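Local coordinates for protein tRNA endonuclease VMS1 (Saccharomyces cerevisiae, PDB 5WHG) that binds the 60S ribosomal subunit and cleaves polypeptidyl-tRNAs downstream of ribosome-associated quality control, releasing incompletely made polypeptides for degradation, at residues His217-Leu228 / Gln244-His255. Numbering follows the deposited sequence.
Sequences HFAGAIVSHQRL and QAVNFLEHKTFH
Ala221 places its methyl squarely over the Phe248 ring, CB 3.5 Å from the ring centroid and 6° off the normal, a CH-pi contact. Val223 meets the same ring at its rim, CB 3.6 Å from Phe248 CE1; with CG of Phe248 anti to its own carbonyl carbon (chi1 -82°), the ring lies back across strand 217-224. Farther along, on the other face of the sheet, the ring planes of Phe218 and Phe254 lie within 21° of parallel but are slid apart, Phe218 CD2 reaching over the rim of the Phe254 ring, 3.6 Å from Phe254 CZ. Backbone hydrogen bonds join the antiparallel strands, Gly220 and Lys252 exchanging two of 2.9 Å, N to O each way. A classic bulge interrupts this ladder where Leu249 and Glu250 both face Ile222, shifting the register by one. Beyond it Ser224 N gives a straight bond to Asn247 O (2.8 Å), while Ser224 OG accepts from Gln226 N in an ST turn. A water bridges the carbonyls of Ser224 and Gln226 to Asn247 N. The pairing forms one margin of the mixed sheet of the VLRF1 domain: strand 217-224 pairs on its other edge, antiparallel, with strand 207-214, helix 292-302 covers the Phe218 and Phe254 face, and helix 351-362 packs on Val223 and Phe248.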
loop_
_atom_site.group_PDB
_atom_site.type_symbol
_atom_site.label_atom_id
_atom_site.label_comp_id
_atom_site.label_asym_id
_atom_site.label_seq_id
_atom_site.Cartn_x
_atom_site.Cartn_y
_atom_site.Cartn_z
ATOM N N HIS A 217 15.503 -12.577 6.930
ATOM C CA HIS A 217 15.419 -11.437 6.026
ATOM C C HIS A 217 14.248 -10.539 6.394
ATOM O O HIS A 217 13.169 -11.014 6.780
ATOM C CB HIS A 217 15.250 -11.873 4.564
ATOM C CG HIS A 217 16.346 -12.754 4.056
ATOM N ND1 HIS A 217 17.548 -12.257 3.594
ATOM C CD2 HIS A 217 16.416 -14.102 3.920
ATOM C CE1 HIS A 217 18.316 -13.263 3.211
ATOM N NE2 HIS A 217 17.652 -14.391 3.395
ATOM N N PHE A 218 14.461 -9.239 6.224
ATOM C CA PHE A 218 13.430 -8.231 6.394
ATOM C C PHE A 218 13.472 -7.294 5.199
ATOM O O PHE A 218 14.550 -7.001 4.672
ATOM C CB PHE A 218 13.647 -7.445 7.695
ATOM C CG PHE A 218 12.770 -6.252 7.831
ATOM C CD1 PHE A 218 11.458 -6.384 8.313
ATOM C CD2 PHE A 218 13.235 -4.986 7.482
ATOM C CE1 PHE A 218 10.623 -5.259 8.456
ATOM C CE2 PHE A 218 12.400 -3.849 7.618
ATOM C CZ PHE A 218 11.091 -3.992 8.106
ATOM N N ALA A 219 12.294 -6.856 4.759
ATOM C CA ALA A 219 12.129 -5.709 3.870
ATOM C C ALA A 219 10.874 -4.943 4.285
ATOM O O ALA A 219 9.805 -5.537 4.445
ATOM C CB ALA A 219 12.022 -6.133 2.408
ATOM N N GLY A 220 11.010 -3.631 4.474
ATOM C CA GLY A 220 9.872 -2.779 4.728
ATOM C C GLY A 220 9.916 -1.556 3.833
ATOM O O GLY A 220 10.975 -1.157 3.342
ATOM N N ALA A 221 8.734 -0.971 3.608
ATOM C CA ALA A 221 8.652 0.271 2.847
ATOM C C ALA A 221 7.403 1.051 3.239
ATOM O O ALA A 221 6.402 0.470 3.664
ATOM C CB ALA A 221 8.669 -0.010 1.344
ATOM N N ILE A 222 7.483 2.378 3.117
ATOM C CA ILE A 222 6.320 3.265 3.143
ATOM C C ILE A 222 6.052 3.672 1.693
ATOM O O ILE A 222 6.883 4.336 1.063
ATOM C CB ILE A 222 6.548 4.497 4.036
ATOM C CG1 ILE A 222 6.863 4.109 5.494
ATOM C CG2 ILE A 222 5.345 5.420 3.991
ATOM C CD1 ILE A 222 5.777 3.280 6.204
ATOM N N VAL A 223 4.916 3.253 1.134
ATOM C CA VAL A 223 4.620 3.468 -0.282
ATOM C C VAL A 223 3.612 4.602 -0.412
ATOM O O VAL A 223 2.606 4.642 0.309
ATOM C CB VAL A 223 4.091 2.183 -0.951
ATOM C CG1 VAL A 223 2.826 1.666 -0.238
ATOM C CG2 VAL A 223 3.810 2.423 -2.446
ATOM N N SER A 224 3.885 5.534 -1.318
ATOM C CA SER A 224 2.912 6.558 -1.661
ATOM C C SER A 224 1.894 6.015 -2.652
ATOM O O SER A 224 2.245 5.292 -3.587
ATOM C CB SER A 224 3.603 7.773 -2.268
ATOM O OG SER A 224 2.770 8.368 -3.248
ATOM N N HIS A 225 0.629 6.384 -2.465
ATOM C CA HIS A 225 -0.386 5.994 -3.431
ATOM C C HIS A 225 -0.243 6.727 -4.758
ATOM O O HIS A 225 -0.834 6.292 -5.753
ATOM C CB HIS A 225 -1.779 6.207 -2.842
ATOM C CG HIS A 225 -2.067 5.344 -1.649
ATOM N ND1 HIS A 225 -3.330 5.216 -1.109
ATOM C CD2 HIS A 225 -1.256 4.560 -0.895
ATOM C CE1 HIS A 225 -3.282 4.405 -0.063
ATOM N NE2 HIS A 225 -2.036 3.989 0.086
ATOM N N GLN A 226 0.553 7.793 -4.819
ATOM C CA GLN A 226 0.774 8.486 -6.079
ATOM C C GLN A 226 1.838 7.769 -6.901
ATOM O O GLN A 226 2.906 7.433 -6.384
ATOM C CB GLN A 226 1.202 9.931 -5.827
ATOM C CG GLN A 226 1.141 10.829 -7.074
ATOM C CD GLN A 226 -0.259 11.378 -7.306
ATOM O OE1 GLN A 226 -1.252 10.814 -6.832
ATOM N NE2 GLN A 226 -0.346 12.495 -8.021
ATOM N N ARG A 227 1.562 7.579 -8.190
ATOM C CA ARG A 227 2.497 6.957 -9.120
ATOM C C ARG A 227 3.495 7.977 -9.671
ATOM O O ARG A 227 3.507 9.147 -9.288
ATOM C CB ARG A 227 1.735 6.298 -10.261
ATOM C CG ARG A 227 1.290 4.881 -10.006
ATOM C CD ARG A 227 0.744 4.290 -11.298
ATOM N NE ARG A 227 -0.099 5.252 -12.009
ATOM C CZ ARG A 227 -0.615 5.050 -13.219
ATOM N NH1 ARG A 227 -0.377 3.916 -13.871
ATOM N NH2 ARG A 227 -1.372 5.986 -13.775
ATOM N N LEU A 228 4.334 7.533 -10.598
ATOM C CA LEU A 228 5.389 8.371 -11.160
ATOM C C LEU A 228 5.338 8.302 -12.690
ATOM O O LEU A 228 4.312 7.983 -13.305
ATOM C CB LEU A 228 6.761 7.949 -10.603
ATOM C CG LEU A 228 7.050 7.962 -9.088
ATOM C CD1 LEU A 228 8.484 7.518 -8.792
ATOM C CD2 LEU A 228 6.785 9.313 -8.425
ATOM N N GLN A 244 8.555 0.662 -12.057
ATOM C CA GLN A 244 9.341 1.879 -11.964
ATOM C C GLN A 244 8.535 3.076 -11.471
ATOM O O GLN A 244 9.129 4.104 -11.130
ATOM C CB GLN A 244 9.964 2.184 -13.316
ATOM C CG GLN A 244 11.292 2.876 -13.202
ATOM C CD GLN A 244 11.910 3.117 -14.547
ATOM O OE1 GLN A 244 11.410 2.631 -15.565
ATOM N NE2 GLN A 244 13.002 3.873 -14.568
ATOM N N ALA A 245 7.211 2.970 -11.412
ATOM C CA ALA A 245 6.364 4.075 -10.998
ATOM C C ALA A 245 5.962 3.990 -9.532
ATOM O O ALA A 245 5.304 4.911 -9.029
ATOM C CB ALA A 245 5.111 4.143 -11.888
ATOM N N VAL A 246 6.331 2.909 -8.839
ATOM C CA VAL A 246 6.062 2.792 -7.410
ATOM C C VAL A 246 6.944 3.780 -6.661
ATOM O O VAL A 246 8.173 3.773 -6.809
ATOM C CB VAL A 246 6.313 1.356 -6.923
ATOM C CG1 VAL A 246 6.014 1.244 -5.437
ATOM C CG2 VAL A 246 5.485 0.353 -7.700
ATOM N N ASN A 247 6.332 4.630 -5.843
ATOM C CA ASN A 247 7.072 5.638 -5.091
ATOM C C ASN A 247 7.191 5.206 -3.629
ATOM O O ASN A 247 6.229 5.317 -2.859
ATOM C CB ASN A 247 6.387 6.988 -5.214
ATOM C CG ASN A 247 7.161 8.080 -4.549
ATOM O OD1 ASN A 247 8.307 7.889 -4.137
ATOM N ND2 ASN A 247 6.549 9.249 -4.454
ATOM N N PHE A 248 8.378 4.716 -3.245
ATOM C CA PHE A 248 8.655 4.332 -1.863
ATOM C C PHE A 248 9.249 5.541 -1.153
ATOM O O PHE A 248 10.395 5.907 -1.402
ATOM C CB PHE A 248 9.601 3.133 -1.774
ATOM C CG PHE A 248 8.932 1.781 -1.955
ATOM C CD1 PHE A 248 7.548 1.655 -1.988
ATOM C CD2 PHE A 248 9.709 0.630 -2.105
ATOM C CE1 PHE A 248 6.942 0.407 -2.171
ATOM C CE2 PHE A 248 9.120 -0.622 -2.286
ATOM C CZ PHE A 248 7.733 -0.736 -2.320
ATOM N N LEU A 249 8.467 6.159 -0.266
ATOM C CA LEU A 249 8.953 7.308 0.480
ATOM C C LEU A 249 10.089 6.905 1.404
ATOM O O LEU A 249 11.061 7.650 1.558
ATOM C CB LEU A 249 7.803 7.951 1.261
ATOM C CG LEU A 249 6.604 8.428 0.424
ATOM C CD1 LEU A 249 5.628 9.228 1.247
ATOM C CD2 LEU A 249 7.080 9.254 -0.745
ATOM N N GLU A 250 9.983 5.736 2.031
ATOM C CA GLU A 250 11.097 5.126 2.743
ATOM C C GLU A 250 11.140 3.642 2.399
ATOM O O GLU A 250 10.141 3.049 1.984
ATOM C CB GLU A 250 10.982 5.308 4.258
ATOM C CG GLU A 250 10.544 6.689 4.735
ATOM C CD GLU A 250 11.637 7.754 4.707
ATOM O OE1 GLU A 250 12.775 7.443 4.301
ATOM O OE2 GLU A 250 11.348 8.911 5.095
ATOM N N HIS A 251 12.313 3.039 2.568
ATOM C CA HIS A 251 12.435 1.601 2.362
ATOM C C HIS A 251 13.700 1.129 3.049
ATOM O O HIS A 251 14.714 1.827 3.028
ATOM C CB HIS A 251 12.486 1.232 0.875
ATOM C CG HIS A 251 13.746 1.665 0.211
ATOM N ND1 HIS A 251 14.834 0.831 0.065
ATOM C CD2 HIS A 251 14.115 2.864 -0.293
ATOM C CE1 HIS A 251 15.815 1.498 -0.513
ATOM N NE2 HIS A 251 15.403 2.731 -0.743
ATOM N N LYS A 252 13.632 -0.053 3.658
ATOM C CA LYS A 252 14.771 -0.648 4.341
ATOM C C LYS A 252 14.755 -2.147 4.094
ATOM O O LYS A 252 13.679 -2.742 3.981
ATOM C CB LYS A 252 14.733 -0.352 5.850
ATOM C CG LYS A 252 16.093 -0.017 6.468
ATOM C CD LYS A 252 16.360 1.491 6.408
ATOM C CE LYS A 252 17.803 1.834 6.790
ATOM N NZ LYS A 252 18.086 3.305 6.737
ATOM N N THR A 253 15.944 -2.748 3.959
ATOM C CA THR A 253 16.104 -4.204 3.973
ATOM C C THR A 253 17.406 -4.552 4.672
ATOM O O THR A 253 18.458 -4.011 4.320
ATOM C CB THR A 253 16.124 -4.834 2.566
ATOM O OG1 THR A 253 17.294 -4.413 1.868
ATOM C CG2 THR A 253 14.942 -4.411 1.756
ATOM N N PHE A 254 17.342 -5.473 5.635
ATOM C CA PHE A 254 18.533 -6.059 6.238
ATOM C C PHE A 254 18.304 -7.544 6.510
ATOM O O PHE A 254 17.203 -8.069 6.319
ATOM C CB PHE A 254 18.918 -5.325 7.520
ATOM C CG PHE A 254 17.759 -4.981 8.392
ATOM C CD1 PHE A 254 17.144 -5.945 9.170
ATOM C CD2 PHE A 254 17.295 -3.676 8.461
ATOM C CE1 PHE A 254 16.070 -5.603 9.991
ATOM C CE2 PHE A 254 16.223 -3.328 9.282
ATOM C CZ PHE A 254 15.616 -4.292 10.043
ATOM N N HIS A 255 19.366 -8.224 6.954
ATOM C CA HIS A 255 19.312 -9.649 7.272
ATOM C C HIS A 255 20.127 -9.958 8.520
ATOM O O HIS A 255 21.185 -9.371 8.751
ATOM C CB HIS A 255 19.840 -10.511 6.111
ATOM C CG HIS A 255 20.328 -11.873 6.529
ATOM N ND1 HIS A 255 19.486 -12.951 6.704
ATOM C CD2 HIS A 255 21.574 -12.328 6.797
ATOM C CE1 HIS A 255 20.193 -14.009 7.062
ATOM N NE2 HIS A 255 21.463 -13.655 7.130
HETATM O O HOH W 1 3.863 5.057 -5.596
#